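Local structure of exopolygalacturonate lyase (Vibrio vulnificus, 5A29) at residues Trp181-Glu186 / Tyr199-Asp204; Arg210-Ser215 / Ala260-Tyr265; Phe313-Gly318 / Leu393-Tyr398; Ser387-Pro392 / Phe406-Pro411. The protein probably cleaves pectate chains by metal-assisted beta-elimination and carries a bound manganese ion. All blocks are in the same frame, centred on the assembly; numbering follows the deposited sequence.

Interaction 1: residues Trp181-Glu186 / Tyr199-Asp204; sequences WQAHVE and YSKNYD. With EDO (1,2-ethanediol), chain K.
Q182 reaches from the last turn of helix 170-184 to the returning loop and gives its NE2 hydrogen to the backbone oxygen of N202, with NE2 and O 3.2 Å apart. The bond is bent, 141° at the hydrogen, and the acceptor stands 23° out of the amide plane, although the amide nitrogen lies nearly in line with the carbonyl. With CG anti to the backbone N (chi1 168°) and a bend at chi2, the amide turns back toward the loop. The other end of the same amide is used as well: a water donates to Q182 OE1 and to D204 OD2, lying 2.6 Å from the latter, and thus links an amide and a carboxylate whose planes are almost perpendicular. D204 OD2 also accepts from O1 of an ethanediol at 2.8 Å, while its OD1 is taken by the backbone N of K206. K201 crosses Q182 at about a right angle; its CE comes 3.5 Å from the backbone O of Q182, and its CG lies against CA of A183 at 4.0 Å. Further out, the loop is held by K201 O to N125, and H184 binds H153 and the backbone of G194. The arrangement is a surface contact in which a loop folds back on the C-terminal end of its preceding helix, the intervening residues including the manganese ligand H196.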
loop_
_atom_site.group_PDB
_atom_site.type_symbol
_atom_site.label_atom_id
_atom_site.label_comp_id
_atom_site.label_asym_id
_atom_site.label_seq_id
_atom_site.Cartn_x
_atom_site.Cartn_y
_atom_site.Cartn_z
ATOM N N TRP A 181 -13.483 0.052 11.640
ATOM C CA TRP A 181 -13.456 1.333 12.391
ATOM C C TRP A 181 -13.696 1.084 13.906
ATOM O O TRP A 181 -12.955 1.572 14.748
ATOM C CB TRP A 181 -14.460 2.322 11.808
ATOM C CG TRP A 181 -13.906 3.151 10.680
ATOM C CD1 TRP A 181 -13.632 2.722 9.362
ATOM C CD2 TRP A 181 -13.546 4.537 10.736
ATOM N NE1 TRP A 181 -13.124 3.787 8.627
ATOM C CE2 TRP A 181 -13.086 4.908 9.432
ATOM C CE3 TRP A 181 -13.611 5.534 11.758
ATOM C CZ2 TRP A 181 -12.690 6.201 9.134
ATOM C CZ3 TRP A 181 -13.202 6.818 11.467
ATOM C CH2 TRP A 181 -12.763 7.160 10.157
ATOM N N GLN A 182 -14.712 0.293 14.231
ATOM C CA GLN A 182 -15.068 0.041 15.657
ATOM C C GLN A 182 -13.910 -0.619 16.409
ATOM O O GLN A 182 -13.589 -0.258 17.527
ATOM C CB GLN A 182 -16.387 -0.800 15.685
ATOM C CG GLN A 182 -16.738 -1.393 17.064
ATOM C CD GLN A 182 -17.354 -0.334 17.998
ATOM O OE1 GLN A 182 -17.374 0.834 17.671
ATOM N NE2 GLN A 182 -17.819 -0.749 19.169
ATOM N N ALA A 183 -13.175 -1.529 15.778
ATOM C CA ALA A 183 -12.124 -2.226 16.456
ATOM C C ALA A 183 -10.839 -1.444 16.504
ATOM O O ALA A 183 -10.016 -1.739 17.314
ATOM C CB ALA A 183 -11.855 -3.593 15.784
ATOM N N HIS A 184 -10.617 -0.522 15.585
ATOM C CA HIS A 184 -9.290 0.137 15.575
ATOM C C HIS A 184 -9.301 1.559 16.119
ATOM O O HIS A 184 -8.263 2.031 16.557
ATOM C CB HIS A 184 -8.709 0.086 14.141
ATOM C CG HIS A 184 -8.321 -1.301 13.746
ATOM N ND1 HIS A 184 -7.014 -1.745 13.824
ATOM C CD2 HIS A 184 -9.063 -2.347 13.286
ATOM C CE1 HIS A 184 -6.976 -3.023 13.455
ATOM N NE2 HIS A 184 -8.196 -3.409 13.118
ATOM N N VAL A 185 -10.457 2.219 16.141
ATOM C CA VAL A 185 -10.461 3.623 16.660
ATOM C C VAL A 185 -10.521 3.523 18.217
ATOM O O VAL A 185 -11.470 2.975 18.789
ATOM C CB VAL A 185 -11.615 4.476 16.105
ATOM C CG1 VAL A 185 -11.683 5.817 16.863
ATOM C CG2 VAL A 185 -11.401 4.768 14.610
ATOM N N GLU A 186 -9.463 3.942 18.889
ATOM C CA GLU A 186 -9.417 3.796 20.319
ATOM C C GLU A 186 -10.134 4.980 20.983
ATOM O O GLU A 186 -10.571 4.857 22.117
ATOM C CB GLU A 186 -7.992 3.821 20.816
ATOM C CG GLU A 186 -7.227 2.572 20.404
ATOM C CD GLU A 186 -5.873 2.452 21.059
ATOM O OE1 GLU A 186 -5.466 3.377 21.785
ATOM O OE2 GLU A 186 -5.220 1.410 20.842
ATOM N N TYR A 199 -10.684 -9.510 17.892
ATOM C CA TYR A 199 -11.812 -10.330 17.413
ATOM C C TYR A 199 -12.961 -10.455 18.490
ATOM O O TYR A 199 -14.018 -10.969 18.170
ATOM C CB TYR A 199 -11.382 -11.722 16.892
ATOM C CG TYR A 199 -10.594 -11.644 15.583
ATOM C CD1 TYR A 199 -11.243 -11.333 14.365
ATOM C CD2 TYR A 199 -9.215 -11.783 15.580
ATOM C CE1 TYR A 199 -10.538 -11.269 13.159
ATOM C CE2 TYR A 199 -8.487 -11.688 14.376
ATOM C CZ TYR A 199 -9.149 -11.410 13.191
ATOM O OH TYR A 199 -8.433 -11.268 12.022
ATOM N N SER A 200 -12.741 -9.933 19.697
ATOM C CA SER A 200 -13.784 -9.890 20.760
ATOM C C SER A 200 -14.463 -8.539 20.881
ATOM O O SER A 200 -15.236 -8.354 21.788
ATOM C CB SER A 200 -13.153 -10.127 22.123
ATOM O OG SER A 200 -12.420 -11.317 22.118
ATOM N N LYS A 201 -14.116 -7.556 20.053
ATOM C CA LYS A 201 -14.711 -6.233 20.189
ATOM C C LYS A 201 -16.140 -6.378 19.721
ATOM O O LYS A 201 -16.358 -7.033 18.709
ATOM C CB LYS A 201 -13.932 -5.222 19.322
ATOM C CG LYS A 201 -14.522 -3.835 19.294
ATOM C CD LYS A 201 -13.895 -3.015 20.423
ATOM C CE LYS A 201 -14.642 -1.686 20.593
ATOM N NZ LYS A 201 -14.205 -1.124 21.901
ATOM N N ASN A 202 -17.131 -5.797 20.418
ATOM C CA ASN A 202 -18.521 -5.849 19.889
ATOM C C ASN A 202 -18.818 -5.000 18.656
ATOM O O ASN A 202 -18.425 -3.860 18.571
ATOM C CB ASN A 202 -19.537 -5.497 20.995
ATOM C CG ASN A 202 -19.452 -6.477 22.149
ATOM O OD1 ASN A 202 -20.113 -7.514 22.153
ATOM N ND2 ASN A 202 -18.547 -6.211 23.065
ATOM N N TYR A 203 -19.534 -5.593 17.710
ATOM C CA TYR A 203 -20.000 -4.935 16.520
ATOM C C TYR A 203 -20.921 -3.798 16.899
ATOM O O TYR A 203 -21.713 -3.948 17.812
ATOM C CB TYR A 203 -20.740 -5.924 15.609
ATOM C CG TYR A 203 -21.253 -5.260 14.350
ATOM C CD1 TYR A 203 -20.364 -4.902 13.324
ATOM C CD2 TYR A 203 -22.610 -4.965 14.171
ATOM C CE1 TYR A 203 -20.807 -4.248 12.173
ATOM C CE2 TYR A 203 -23.068 -4.326 13.002
ATOM C CZ TYR A 203 -22.142 -3.993 11.997
ATOM O OH TYR A 203 -22.545 -3.315 10.859
ATOM N N ASP A 204 -20.881 -2.702 16.150
ATOM C CA ASP A 204 -21.832 -1.613 16.331
ATOM C C ASP A 204 -22.283 -1.047 14.997
ATOM O O ASP A 204 -21.504 -0.383 14.284
ATOM C CB ASP A 204 -21.213 -0.526 17.229
ATOM C CG ASP A 204 -22.136 0.686 17.444
ATOM O OD1 ASP A 204 -23.282 0.769 16.902
ATOM O OD2 ASP A 204 -21.632 1.627 18.095
HETATM C C1 EDO K . -22.124 4.908 18.496
HETATM O O1 EDO K . -22.911 3.902 19.146
HETATM C C2 EDO K . -23.035 5.577 17.494
HETATM O O2 EDO K . -24.090 6.166 18.262
HETATM O O HOH W 1 -19.347 2.866 17.996
#

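Interaction 2: residues Arg210-Ser215 / Ala260-Tyr265; sequences RPIPAS and AAWGQY
W262 meets the loop 210-215 with nearly its whole indole. Its CB lies on helix 259-272, and beyond CB the five-membered ring as a whole lies under CD1 of I212. That methyl sits over the five-membered ring, 3.5 Å from its centroid and 7° off the normal, a CH-pi contact. NE1 of W262 then donates to the backbone O of R210 at 2.8 Å; the bond is bent, with an angle of 144° at the hydrogen, and the nitrogen stands above the carbonyl plane. Farther along the benzo ring, CZ2 approaches the O of P211, and CH2 of W262 is met by CD of P213 at 3.4 Å. The contact thus lays an irregular, proline-rich loop along one side of a helix, with W262 and Y265, three residues apart, holding it at two points. P213 CD lies over the Y265 face, 4.2 Å from the ring centroid, and I212 CG2 packs on Y265 CD1 at 3.6 Å. A chi1 of 172° carries the Y265 ring out to the loop, where its OH donates to the O of A214 at 2.9 Å. Q189 gives this oxygen a second hydrogen bond, and W188 meets W262 edge-to-face.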
loop_
_atom_site.group_PDB
_atom_site.type_symbol
_atom_site.label_atom_id
_atom_site.label_comp_id
_atom_site.label_asym_id
_atom_site.label_seq_id
_atom_site.Cartn_x
_atom_site.Cartn_y
_atom_site.Cartn_z
ATOM N N ARG A 210 -21.880 8.515 15.364
ATOM C CA ARG A 210 -21.186 9.528 16.229
ATOM C C ARG A 210 -20.945 10.863 15.538
ATOM O O ARG A 210 -20.573 10.929 14.344
ATOM C CB ARG A 210 -19.875 9.020 16.841
ATOM C CG ARG A 210 -19.960 7.592 17.319
ATOM C CD ARG A 210 -18.568 7.013 17.570
ATOM N NE ARG A 210 -18.625 5.724 18.312
ATOM C CZ ARG A 210 -18.525 5.676 19.644
ATOM N NH1 ARG A 210 -18.399 6.805 20.338
ATOM N NH2 ARG A 210 -18.572 4.523 20.301
ATOM N N PRO A 211 -21.194 11.965 16.265
ATOM C CA PRO A 211 -21.041 13.270 15.661
ATOM C C PRO A 211 -19.530 13.585 15.489
ATOM O O PRO A 211 -18.709 13.194 16.324
ATOM C CB PRO A 211 -21.662 14.230 16.728
ATOM C CG PRO A 211 -21.542 13.455 18.024
ATOM C CD PRO A 211 -21.828 12.039 17.618
ATOM N N ILE A 212 -19.212 14.394 14.491
ATOM C CA ILE A 212 -17.816 14.749 14.140
ATOM C C ILE A 212 -17.355 15.723 15.209
ATOM O O ILE A 212 -18.009 16.756 15.398
ATOM C CB ILE A 212 -17.818 15.437 12.748
ATOM C CG1 ILE A 212 -18.370 14.494 11.661
ATOM C CG2 ILE A 212 -16.449 16.051 12.384
ATOM C CD1 ILE A 212 -17.636 13.156 11.599
ATOM N N PRO A 213 -16.218 15.455 15.862
ATOM C CA PRO A 213 -15.694 16.359 16.922
ATOM C C PRO A 213 -14.908 17.565 16.382
ATOM O O PRO A 213 -14.684 17.694 15.183
ATOM C CB PRO A 213 -14.749 15.438 17.701
ATOM C CG PRO A 213 -14.181 14.534 16.601
ATOM C CD PRO A 213 -15.319 14.281 15.636
ATOM N N ALA A 214 -14.453 18.465 17.251
ATOM C CA ALA A 214 -13.547 19.558 16.825
ATOM C C ALA A 214 -12.153 18.921 16.475
ATOM O O ALA A 214 -11.866 17.796 16.888
ATOM C CB ALA A 214 -13.365 20.573 17.963
ATOM N N SER A 215 -11.338 19.626 15.701
ATOM C CA SER A 215 -9.949 19.274 15.501
ATOM C C SER A 215 -9.145 19.605 16.793
ATOM O O SER A 215 -9.420 20.627 17.433
ATOM C CB SER A 215 -9.401 20.106 14.366
ATOM O OG SER A 215 -8.047 19.735 14.159
ATOM N N ALA A 260 -18.902 8.965 5.111
ATOM C CA ALA A 260 -18.144 9.921 4.344
ATOM C C ALA A 260 -17.713 11.093 5.236
ATOM O O ALA A 260 -16.590 11.629 5.091
ATOM C CB ALA A 260 -18.923 10.451 3.136
ATOM N N ALA A 261 -18.608 11.562 6.112
ATOM C CA ALA A 261 -18.196 12.604 7.068
ATOM C C ALA A 261 -16.968 12.180 7.964
ATOM O O ALA A 261 -16.084 13.018 8.237
ATOM C CB ALA A 261 -19.434 13.109 7.949
ATOM N N TRP A 262 -16.930 10.946 8.443
ATOM C CA TRP A 262 -15.835 10.484 9.338
ATOM C C TRP A 262 -14.553 10.278 8.506
ATOM O O TRP A 262 -13.467 10.652 8.929
ATOM C CB TRP A 262 -16.202 9.162 9.956
ATOM C CG TRP A 262 -16.876 9.448 11.287
ATOM C CD1 TRP A 262 -18.234 9.385 11.575
ATOM C CD2 TRP A 262 -16.224 9.938 12.455
ATOM N NE1 TRP A 262 -18.440 9.772 12.887
ATOM C CE2 TRP A 262 -17.243 10.124 13.456
ATOM C CE3 TRP A 262 -14.891 10.263 12.759
ATOM C CZ2 TRP A 262 -16.958 10.619 14.748
ATOM C CZ3 TRP A 262 -14.589 10.748 14.053
ATOM C CH2 TRP A 262 -15.645 10.921 15.040
ATOM N N GLY A 263 -14.723 9.749 7.290
ATOM C CA GLY A 263 -13.548 9.710 6.338
ATOM C C GLY A 263 -12.993 11.090 6.060
ATOM O O GLY A 263 -11.732 11.316 6.086
ATOM N N GLN A 264 -13.887 12.067 5.803
ATOM C CA GLN A 264 -13.460 13.408 5.568
ATOM C C GLN A 264 -12.744 14.008 6.822
ATOM O O GLN A 264 -11.724 14.687 6.682
ATOM C CB GLN A 264 -14.646 14.314 5.176
ATOM C CG GLN A 264 -14.262 15.746 4.936
ATOM C CD GLN A 264 -15.488 16.623 4.679
ATOM O OE1 GLN A 264 -16.414 16.666 5.480
ATOM N NE2 GLN A 264 -15.469 17.340 3.581
ATOM N N TYR A 265 -13.308 13.792 7.998
ATOM C CA TYR A 265 -12.698 14.389 9.239
ATOM C C TYR A 265 -11.251 13.859 9.374
ATOM O O TYR A 265 -10.304 14.604 9.620
ATOM C CB TYR A 265 -13.530 13.982 10.440
ATOM C CG TYR A 265 -12.880 14.384 11.755
ATOM C CD1 TYR A 265 -12.916 15.738 12.189
ATOM C CD2 TYR A 265 -12.138 13.461 12.490
ATOM C CE1 TYR A 265 -12.272 16.132 13.378
ATOM C CE2 TYR A 265 -11.480 13.842 13.661
ATOM C CZ TYR A 265 -11.571 15.181 14.117
ATOM O OH TYR A 265 -10.911 15.555 15.317
#

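Interaction 3: residues Phe313-Gly318 / Leu393-Tyr398; sequences FGPELG and LARDGY
The C-terminal part of helix 308-317 is joined here to the loop that follows strand 377-378, through a two-pronged salt bridge between E316 and R395. The guanidinium comes end-on: R395 NH1 gives one hydrogen to E316 OE1 at 2.9 Å, and R395 NH2 one to E316 OE2 at 2.8 Å. Both bonds are almost straight, and each carboxylate oxygen uses its syn lone pair. Because the two planes are only 10° apart, carboxylate and guanidinium form one nearly flat unit, which fixes the rotation of both groups. R395 reaches it with CG between its backbone N and carbonyl carbon (chi1 59°) and a bend at chi3. P315 supports the arginine from one face, its CG lying over the guanidinium, toward the rim, 3.9 Å from NH1 of R395. A further bond from NH1 to the backbone O of Q312 ties the arginine to the preceding turn. Deeper in, CD2 of L393 touches CE1 of F313 at 3.7 Å, and F382 meets that phenyl edge-to-face. A bidentate carboxylate-guanidinium pair beside a leucine-phenylalanine contact thus joins helix to loop, in the same segment as Y398, which helps line a tartrate pocket.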
loop_
_atom_site.group_PDB
_atom_site.type_symbol
_atom_site.label_atom_id
_atom_site.label_comp_id
_atom_site.label_asym_id
_atom_site.label_seq_id
_atom_site.Cartn_x
_atom_site.Cartn_y
_atom_site.Cartn_z
ATOM N N PHE A 313 16.362 13.488 17.688
ATOM C CA PHE A 313 16.792 14.656 16.939
ATOM C C PHE A 313 16.630 16.006 17.659
ATOM O O PHE A 313 17.221 16.995 17.224
ATOM C CB PHE A 313 16.001 14.746 15.611
ATOM C CG PHE A 313 16.235 13.545 14.682
ATOM C CD1 PHE A 313 17.427 13.458 13.954
ATOM C CD2 PHE A 313 15.275 12.558 14.547
ATOM C CE1 PHE A 313 17.639 12.398 13.048
ATOM C CE2 PHE A 313 15.495 11.475 13.669
ATOM C CZ PHE A 313 16.683 11.405 12.949
ATOM N N GLY A 314 15.738 16.030 18.651
ATOM C CA GLY A 314 15.361 17.301 19.359
ATOM C C GLY A 314 16.531 18.131 19.877
ATOM O O GLY A 314 16.555 19.337 19.669
ATOM N N PRO A 315 17.547 17.485 20.480
ATOM C CA PRO A 315 18.714 18.244 20.999
ATOM C C PRO A 315 19.384 19.089 19.933
ATOM O O PRO A 315 19.691 20.249 20.182
ATOM C CB PRO A 315 19.662 17.128 21.484
ATOM C CG PRO A 315 18.736 16.035 21.898
ATOM C CD PRO A 315 17.643 16.047 20.835
ATOM N N GLU A 316 19.553 18.571 18.716
ATOM C CA GLU A 316 20.121 19.404 17.676
ATOM C C GLU A 316 19.103 20.246 16.895
ATOM O O GLU A 316 19.399 21.351 16.516
ATOM C CB GLU A 316 20.953 18.575 16.678
ATOM C CG GLU A 316 22.160 17.886 17.307
ATOM C CD GLU A 316 21.816 16.655 18.157
ATOM O OE1 GLU A 316 20.753 15.994 17.901
ATOM O OE2 GLU A 316 22.614 16.316 19.091
ATOM N N LEU A 317 17.895 19.741 16.658
ATOM C CA LEU A 317 16.999 20.390 15.681
ATOM C C LEU A 317 15.861 21.187 16.273
ATOM O O LEU A 317 15.284 21.998 15.577
ATOM C CB LEU A 317 16.427 19.322 14.690
ATOM C CG LEU A 317 17.461 18.662 13.771
ATOM C CD1 LEU A 317 16.722 17.728 12.852
ATOM C CD2 LEU A 317 18.199 19.734 12.976
ATOM N N GLY A 318 15.482 20.937 17.528
ATOM C CA GLY A 318 14.447 21.780 18.156
ATOM C C GLY A 318 13.031 21.310 17.859
ATOM O O GLY A 318 12.805 20.119 17.672
ATOM N N LEU A 393 23.605 9.813 12.270
ATOM C CA LEU A 393 22.728 10.083 13.405
ATOM C C LEU A 393 23.622 10.236 14.680
ATOM O O LEU A 393 24.547 9.450 14.921
ATOM C CB LEU A 393 21.738 8.944 13.638
ATOM C CG LEU A 393 20.766 8.663 12.456
ATOM C CD1 LEU A 393 19.637 7.779 12.884
ATOM C CD2 LEU A 393 20.216 9.986 11.897
ATOM N N ALA A 394 23.268 11.188 15.526
ATOM C CA ALA A 394 24.075 11.528 16.738
ATOM C C ALA A 394 23.919 10.544 17.866
ATOM O O ALA A 394 24.819 10.416 18.683
ATOM C CB ALA A 394 23.772 12.980 17.206
ATOM N N ARG A 395 22.807 9.805 17.925
ATOM C CA ARG A 395 22.543 8.859 18.973
ATOM C C ARG A 395 21.566 7.832 18.458
ATOM O O ARG A 395 20.925 8.071 17.440
ATOM C CB ARG A 395 21.886 9.580 20.215
ATOM C CG ARG A 395 20.541 10.315 19.926
ATOM C CD ARG A 395 20.113 11.267 21.103
ATOM N NE ARG A 395 21.127 12.309 21.342
ATOM C CZ ARG A 395 21.289 13.392 20.615
ATOM N NH1 ARG A 395 20.551 13.616 19.501
ATOM N NH2 ARG A 395 22.258 14.232 20.916
ATOM N N ASP A 396 21.430 6.722 19.167
ATOM C CA ASP A 396 20.462 5.709 18.802
ATOM C C ASP A 396 19.042 6.233 19.001
ATOM O O ASP A 396 18.814 7.144 19.820
ATOM C CB ASP A 396 20.554 4.484 19.694
ATOM C CG ASP A 396 21.929 3.759 19.644
ATOM O OD1 ASP A 396 22.531 3.622 18.560
ATOM O OD2 ASP A 396 22.305 3.201 20.699
ATOM N N GLY A 397 18.089 5.588 18.325
ATOM C CA GLY A 397 16.666 5.886 18.568
ATOM C C GLY A 397 15.844 5.157 17.512
ATOM O O GLY A 397 16.301 4.237 16.808
ATOM N N TYR A 398 14.604 5.598 17.426
ATOM C CA TYR A 398 13.604 4.967 16.613
ATOM C C TYR A 398 13.997 5.045 15.132
ATOM O O TYR A 398 13.581 4.197 14.399
ATOM C CB TYR A 398 12.294 5.769 16.832
ATOM C CG TYR A 398 11.044 5.223 16.196
ATOM C CD1 TYR A 398 10.514 3.990 16.573
ATOM C CD2 TYR A 398 10.310 6.033 15.326
ATOM C CE1 TYR A 398 9.327 3.520 16.061
ATOM C CE2 TYR A 398 9.090 5.587 14.819
ATOM C CZ TYR A 398 8.630 4.324 15.156
ATOM O OH TYR A 398 7.439 3.889 14.651
#

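Interaction 4: residues Ser387-Pro392 / Phe406-Pro411; sequences SIEGIP and FNAHKP
The chi1 of I388, 65°, sets CG1 between the backbone N and carbonyl carbon, and its extended chi2 sends CD1 to CD2 of F406 at 3.6 Å. The two side chains lie side by side and point the same way, the methyl meeting the ring obliquely. E389 runs fully extended, chi1 -171° and chi2 -179°, which takes its carboxylate along the other segment until OE2 is 3.4 Å from CB of A408. Between these side chains the backbones join: G390 N donates to the O of F406 at 2.9 Å in an almost straight bond. The same oxygen receives a CA-H...O contact from E389, CA to O being 3.6 Å, so two successive residues of the turn converge on it. A water also bridges the two backbones. It donates to the backbone oxygens of I388 and I391 and accepts from F406 N at 2.8 Å, so that both backbone polar groups of F406 are bound. Within the turn, I391 N bonds to the O of I388, and E389 N to OG of S387 at 3.1 Å. F328 packs on both I388 and F406, while P380 touches F406. This is a type II beta turn, overlapped at its start by an ST turn from S387 and with G390 at its positive-phi position, docked on an extended segment of the same long loop.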
loop_
_atom_site.group_PDB
_atom_site.type_symbol
_atom_site.label_atom_id
_atom_site.label_comp_id
_atom_site.label_asym_id
_atom_site.label_seq_id
_atom_site.Cartn_x
_atom_site.Cartn_y
_atom_site.Cartn_z
ATOM N N SER A 387 17.338 19.317 5.835
ATOM C CA SER A 387 17.855 18.029 5.308
ATOM C C SER A 387 18.860 17.387 6.294
ATOM O O SER A 387 19.700 18.058 6.899
ATOM C CB SER A 387 18.507 18.284 3.943
ATOM O OG SER A 387 19.157 17.091 3.480
ATOM N N ILE A 388 18.782 16.083 6.477
ATOM C CA ILE A 388 19.833 15.403 7.203
ATOM C C ILE A 388 20.711 14.578 6.259
ATOM O O ILE A 388 21.386 13.649 6.721
ATOM C CB ILE A 388 19.256 14.480 8.295
ATOM C CG1 ILE A 388 18.431 13.312 7.702
ATOM C CG2 ILE A 388 18.385 15.323 9.210
ATOM C CD1 ILE A 388 18.084 12.230 8.719
ATOM N N GLU A 389 20.634 14.876 4.975
ATOM C CA GLU A 389 21.372 14.135 3.938
ATOM C C GLU A 389 22.871 13.972 4.330
ATOM O O GLU A 389 23.584 14.967 4.504
ATOM C CB GLU A 389 21.273 14.883 2.587
ATOM C CG GLU A 389 21.825 14.034 1.441
ATOM C CD GLU A 389 21.789 14.712 0.089
ATOM O OE1 GLU A 389 21.335 15.872 -0.029
ATOM O OE2 GLU A 389 22.328 14.114 -0.872
ATOM N N GLY A 390 23.332 12.731 4.474
ATOM C CA GLY A 390 24.770 12.503 4.693
ATOM C C GLY A 390 25.194 12.621 6.148
ATOM O O GLY A 390 26.346 12.390 6.457
ATOM N N ILE A 391 24.309 13.057 7.058
ATOM C CA ILE A 391 24.759 13.313 8.439
ATOM C C ILE A 391 24.542 12.088 9.357
ATOM O O ILE A 391 23.402 11.648 9.582
ATOM C CB ILE A 391 24.008 14.561 9.002
ATOM C CG1 ILE A 391 24.208 15.775 8.072
ATOM C CG2 ILE A 391 24.440 14.881 10.420
ATOM C CD1 ILE A 391 23.396 17.019 8.472
ATOM N N PRO A 392 25.634 11.535 9.939
ATOM C CA PRO A 392 25.442 10.308 10.724
ATOM C C PRO A 392 24.553 10.662 11.928
ATOM O O PRO A 392 24.735 11.737 12.506
ATOM C CB PRO A 392 26.861 9.951 11.168
ATOM C CG PRO A 392 27.753 10.619 10.138
ATOM C CD PRO A 392 27.053 11.902 9.767
ATOM N N PHE A 406 21.442 8.641 6.196
ATOM C CA PHE A 406 20.378 8.635 5.158
ATOM C C PHE A 406 20.931 9.455 3.984
ATOM O O PHE A 406 21.357 10.586 4.167
ATOM C CB PHE A 406 19.089 9.329 5.690
ATOM C CG PHE A 406 18.371 8.520 6.701
ATOM C CD1 PHE A 406 17.506 7.533 6.321
ATOM C CD2 PHE A 406 18.584 8.743 8.078
ATOM C CE1 PHE A 406 16.797 6.761 7.278
ATOM C CE2 PHE A 406 17.895 7.963 9.027
ATOM C CZ PHE A 406 17.011 6.973 8.638
ATOM N N ASN A 407 21.043 8.825 2.824
ATOM C CA ASN A 407 21.485 9.494 1.582
ATOM C C ASN A 407 20.240 9.940 0.812
ATOM O O ASN A 407 19.111 9.478 1.109
ATOM C CB ASN A 407 22.265 8.484 0.711
ATOM C CG ASN A 407 23.629 8.111 1.350
ATOM O OD1 ASN A 407 23.940 6.921 1.539
ATOM N ND2 ASN A 407 24.364 9.105 1.735
ATOM N N ALA A 408 20.420 10.837 -0.160
ATOM C CA ALA A 408 19.300 11.120 -1.116
ATOM C C ALA A 408 19.020 9.814 -1.854
ATOM O O ALA A 408 19.942 9.059 -2.073
ATOM C CB ALA A 408 19.708 12.227 -2.057
ATOM N N HIS A 409 17.752 9.464 -2.058
ATOM C CA HIS A 409 17.345 8.140 -2.568
ATOM C C HIS A 409 16.729 8.337 -3.957
ATOM O O HIS A 409 16.064 9.320 -4.193
ATOM C CB HIS A 409 16.321 7.510 -1.598
ATOM C CG HIS A 409 15.414 6.469 -2.209
ATOM N ND1 HIS A 409 15.804 5.155 -2.413
ATOM C CD2 HIS A 409 14.103 6.531 -2.564
ATOM C CE1 HIS A 409 14.791 4.471 -2.920
ATOM N NE2 HIS A 409 13.742 5.277 -3.009
ATOM N N LYS A 410 16.980 7.442 -4.905
ATOM C CA LYS A 410 16.108 7.459 -6.149
ATOM C C LYS A 410 15.503 6.107 -6.270
ATOM O O LYS A 410 16.292 5.160 -6.411
ATOM C CB LYS A 410 16.923 7.687 -7.391
ATOM N N PRO A 411 14.157 5.969 -6.093
ATOM C CA PRO A 411 13.596 4.614 -5.970
ATOM C C PRO A 411 13.942 3.781 -7.208
ATOM O O PRO A 411 14.416 4.353 -8.234
ATOM C CB PRO A 411 12.079 4.831 -5.750
ATOM C CG PRO A 411 11.964 6.255 -5.279
ATOM C CD PRO A 411 13.109 7.002 -5.941
HETATM O O HOH W 2 21.411 10.898 7.869
#

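Interactions 1 and 4 are surface contacts, each formed between pieces close in sequence and each bridged by a water; interactions 2 and 3 are partly buried and join a helix to a loop distant in sequence. Interactions 1 and 2 are neighbours: W181 CH2 packs against the backbone O of W262, and both use the long loop between helix 170-184 and strand 227-228. Interactions 3 and 4 likewise share the loop before helix 417-426, their segments alternate in sequence, and L393 touches F406. The chemistry differs: amide and water in interaction 1, aromatic faces in 2, a charged pair in 3, backbone bonding in 4. The two pairs stand well apart, with interactions 1 and 4 about 40 Å between centres.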